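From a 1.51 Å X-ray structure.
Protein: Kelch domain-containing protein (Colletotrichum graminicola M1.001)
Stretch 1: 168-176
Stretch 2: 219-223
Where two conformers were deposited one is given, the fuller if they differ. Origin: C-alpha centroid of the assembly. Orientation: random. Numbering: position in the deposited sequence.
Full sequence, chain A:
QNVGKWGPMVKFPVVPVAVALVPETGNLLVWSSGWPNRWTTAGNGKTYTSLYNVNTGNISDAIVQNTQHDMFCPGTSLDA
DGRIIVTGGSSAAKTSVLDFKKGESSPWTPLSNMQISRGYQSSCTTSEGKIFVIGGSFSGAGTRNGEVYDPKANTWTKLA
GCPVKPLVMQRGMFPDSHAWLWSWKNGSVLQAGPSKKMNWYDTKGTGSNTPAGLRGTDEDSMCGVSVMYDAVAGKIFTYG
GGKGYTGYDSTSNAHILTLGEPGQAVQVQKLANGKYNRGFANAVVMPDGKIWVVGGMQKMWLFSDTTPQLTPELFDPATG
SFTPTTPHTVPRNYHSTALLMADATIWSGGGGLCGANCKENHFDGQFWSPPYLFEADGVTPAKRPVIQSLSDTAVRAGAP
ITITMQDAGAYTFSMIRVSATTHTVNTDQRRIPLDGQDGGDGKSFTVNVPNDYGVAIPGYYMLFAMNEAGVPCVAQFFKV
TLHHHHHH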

# COMPACT_ATOMS: atom_id res chain seq x y z
N VAL A 168 12.17 14.09 -10.07
CA VAL A 168 12.62 13.15 -11.09
C VAL A 168 14.01 12.62 -10.71
O VAL A 168 14.93 13.33 -10.31
CB VAL A 168 12.63 13.87 -12.46
CG1 VAL A 168 13.20 13.01 -13.57
CG2 VAL A 168 11.26 14.39 -12.82
N MET A 169 14.20 11.30 -10.88
CA MET A 169 15.49 10.68 -10.61
C MET A 169 16.52 11.09 -11.67
O MET A 169 16.17 11.51 -12.76
CB MET A 169 15.37 9.16 -10.70
CG MET A 169 14.32 8.61 -9.76
SD MET A 169 14.91 7.19 -8.90
CE MET A 169 15.95 6.27 -10.05
N GLN A 170 17.78 10.84 -11.34
CA GLN A 170 18.88 11.26 -12.22
C GLN A 170 18.99 10.40 -13.48
O GLN A 170 19.39 10.91 -14.50
CB GLN A 170 20.20 11.22 -11.42
CG GLN A 170 20.46 12.31 -10.40
CD GLN A 170 21.90 12.34 -9.86
OE1 GLN A 170 22.83 11.83 -10.48
NE2 GLN A 170 22.08 12.94 -8.70
N ARG A 171 18.62 9.13 -13.42
CA ARG A 171 18.92 8.14 -14.45
C ARG A 171 17.72 7.23 -14.68
O ARG A 171 16.88 7.01 -13.78
CB ARG A 171 20.05 7.18 -13.99
CG ARG A 171 21.33 7.86 -13.51
CD ARG A 171 22.22 6.81 -12.83
NE ARG A 171 23.38 7.30 -12.09
CZ ARG A 171 23.38 7.86 -10.87
NH1 ARG A 171 22.27 8.08 -10.14
NH2 ARG A 171 24.56 8.21 -10.36
N GLY A 172 17.76 6.58 -15.83
CA GLY A 172 16.97 5.39 -16.12
C GLY A 172 15.58 5.72 -16.64
O GLY A 172 15.18 6.88 -16.80
N MET A 173 14.88 4.64 -16.91
CA MET A 173 13.49 4.66 -17.40
C MET A 173 12.53 5.16 -16.37
O MET A 173 12.74 5.03 -15.17
CB MET A 173 13.04 3.24 -17.79
CG MET A 173 13.91 2.69 -18.86
SD MET A 173 14.02 0.92 -18.71
CE MET A 173 12.32 0.39 -18.41
N PHE A 174 11.45 5.76 -16.87
CA PHE A 174 10.33 6.24 -16.04
C PHE A 174 10.84 6.96 -14.79
O PHE A 174 10.39 6.64 -13.67
CB PHE A 174 9.43 5.07 -15.66
CG PHE A 174 9.04 4.19 -16.86
CD1 PHE A 174 8.58 4.76 -18.02
CD2 PHE A 174 9.20 2.84 -16.79
CE1 PHE A 174 8.26 3.93 -19.12
CE2 PHE A 174 8.83 2.01 -17.83
CZ PHE A 174 8.36 2.57 -18.99
N PRO A 175 11.79 7.91 -14.90
CA PRO A 175 12.38 8.48 -13.73
C PRO A 175 11.45 9.37 -12.84
O PRO A 175 11.86 9.75 -11.70
CB PRO A 175 13.60 9.28 -14.28
CG PRO A 175 13.07 9.76 -15.60
CD PRO A 175 12.34 8.56 -16.14
N ASP A 176 10.29 9.71 -13.38
CA ASP A 176 9.26 10.46 -12.70
C ASP A 176 8.20 9.57 -12.09
O ASP A 176 7.16 10.08 -11.66
CB ASP A 176 8.61 11.36 -13.74
CG ASP A 176 7.95 10.58 -14.89
OD1 ASP A 176 8.16 9.30 -15.12
OD2 ASP A 176 7.20 11.27 -15.67
N GLU A 219 21.21 6.81 -2.13
CA GLU A 219 21.16 7.06 -3.57
C GLU A 219 19.69 7.01 -4.07
O GLU A 219 18.79 6.58 -3.37
CB GLU A 219 22.02 6.04 -4.36
CG GLU A 219 23.54 6.00 -4.09
CD GLU A 219 24.21 7.36 -4.14
OE1 GLU A 219 23.81 8.27 -4.92
OE2 GLU A 219 25.17 7.53 -3.36
N ASP A 220 19.48 7.41 -5.29
CA ASP A 220 18.19 7.23 -5.93
C ASP A 220 17.82 5.71 -5.86
O ASP A 220 18.67 4.81 -5.98
CB ASP A 220 18.30 7.58 -7.38
CG ASP A 220 18.43 9.07 -7.63
OD1 ASP A 220 18.18 9.92 -6.74
OD2 ASP A 220 18.69 9.43 -8.81
N SER A 221 16.50 5.45 -5.60
CA SER A 221 16.09 4.11 -5.15
C SER A 221 14.75 3.75 -5.80
O SER A 221 13.78 3.41 -5.13
CB SER A 221 15.90 4.15 -3.63
OG SER A 221 17.13 4.28 -2.94
N MET A 222 14.76 3.64 -7.12
CA MET A 222 13.56 3.31 -7.85
C MET A 222 13.11 1.91 -7.46
O MET A 222 13.94 1.01 -7.40
CB MET A 222 13.83 3.35 -9.34
CG MET A 222 12.61 3.00 -10.21
SD MET A 222 11.14 4.02 -9.98
CE MET A 222 11.66 5.58 -10.66
N CYS A 223 11.81 1.78 -7.19
CA CYS A 223 11.19 0.52 -6.79
C CYS A 223 11.80 -0.05 -5.55
O CYS A 223 11.80 -1.26 -5.34
CB CYS A 223 11.13 -0.49 -7.92
SG CYS A 223 10.12 0.20 -9.31
O HOH W 1 21.85 8.25 -6.94
O HOH W 2 19.63 7.72 -10.60

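A buried carboxylate is costly unless its oxygens find partners, and the contact between these two irregular segments of a Kelch domain-containing protein illustrates how one such oxygen, Asp220 OD2, can be met by a backbone amide of a neighbouring loop and by a water that links it to an arginine. Neither segment forms regular helix or strand, and the 324 Å² they bury rests largely on three residues, Met169, Asp220 and Met222.

Val168 opens the first stretch with its CA-to-CB bond directed away from the partner and takes no part. Met169 follows and does the apolar work. Its main chain is tied back within its own loop, N donating to Pro175 O at 2.9 Å, while its CA-to-CB bond points toward the second stretch. There Met169 SD lies 3.7 Å from Asp220 CB, and Met169 CE reaches 3.7 Å from Met222 CB. The thioether thus packs on the aliphatic part of the aspartate and continues to the next methionine, with chi2 at -135°, between the usual wells.

At Gln170 the chemistry changes from apolar to polar. Its backbone N donates to Asp220 OD2 at 3.0 Å with an angle of 172°, an almost straight hydrogen bond and the only direct one across the contact. Because the donor is a main-chain amide, this bond does not depend on the glutamine's polar end.

Arg171 approaches the same oxygen without closing on it. Its NH1 stands 4.1 Å from Asp220 OD2, which lies at the guanidinium edge, near its plane; opposite charges are near each other, but the distance is beyond a salt bridge. Water fills in. Water 2 accepts from Arg171 NH1 at 2.7 Å and donates to Asp220 OD2 at 2.6 Å, while water 1 accepts from Arg171 NH1 at 3.2 Å and from Asp220 N at 3.0 Å and donates to Glu219 OE1 at 2.8 Å. Two short relays therefore link the arginine to the acidic pair. Asp220 OD1 is satisfied elsewhere in the structure.

Gly172, with a phi of 87° that by itself favours glycine, and Met173 make no contact as the chain passes on. Phe174 then returns through its backbone: Phe174 O lies 3.4 Å from Met222 CE, whereas the end of its side chain leads away. Met222 CE also comes within 4.3 Å of Pro175 CA, so the methionine's terminal methyl rests against main-chain atoms of the loop. Asp176, its CA-to-CB bond directed away, ends the stretch outside the contact.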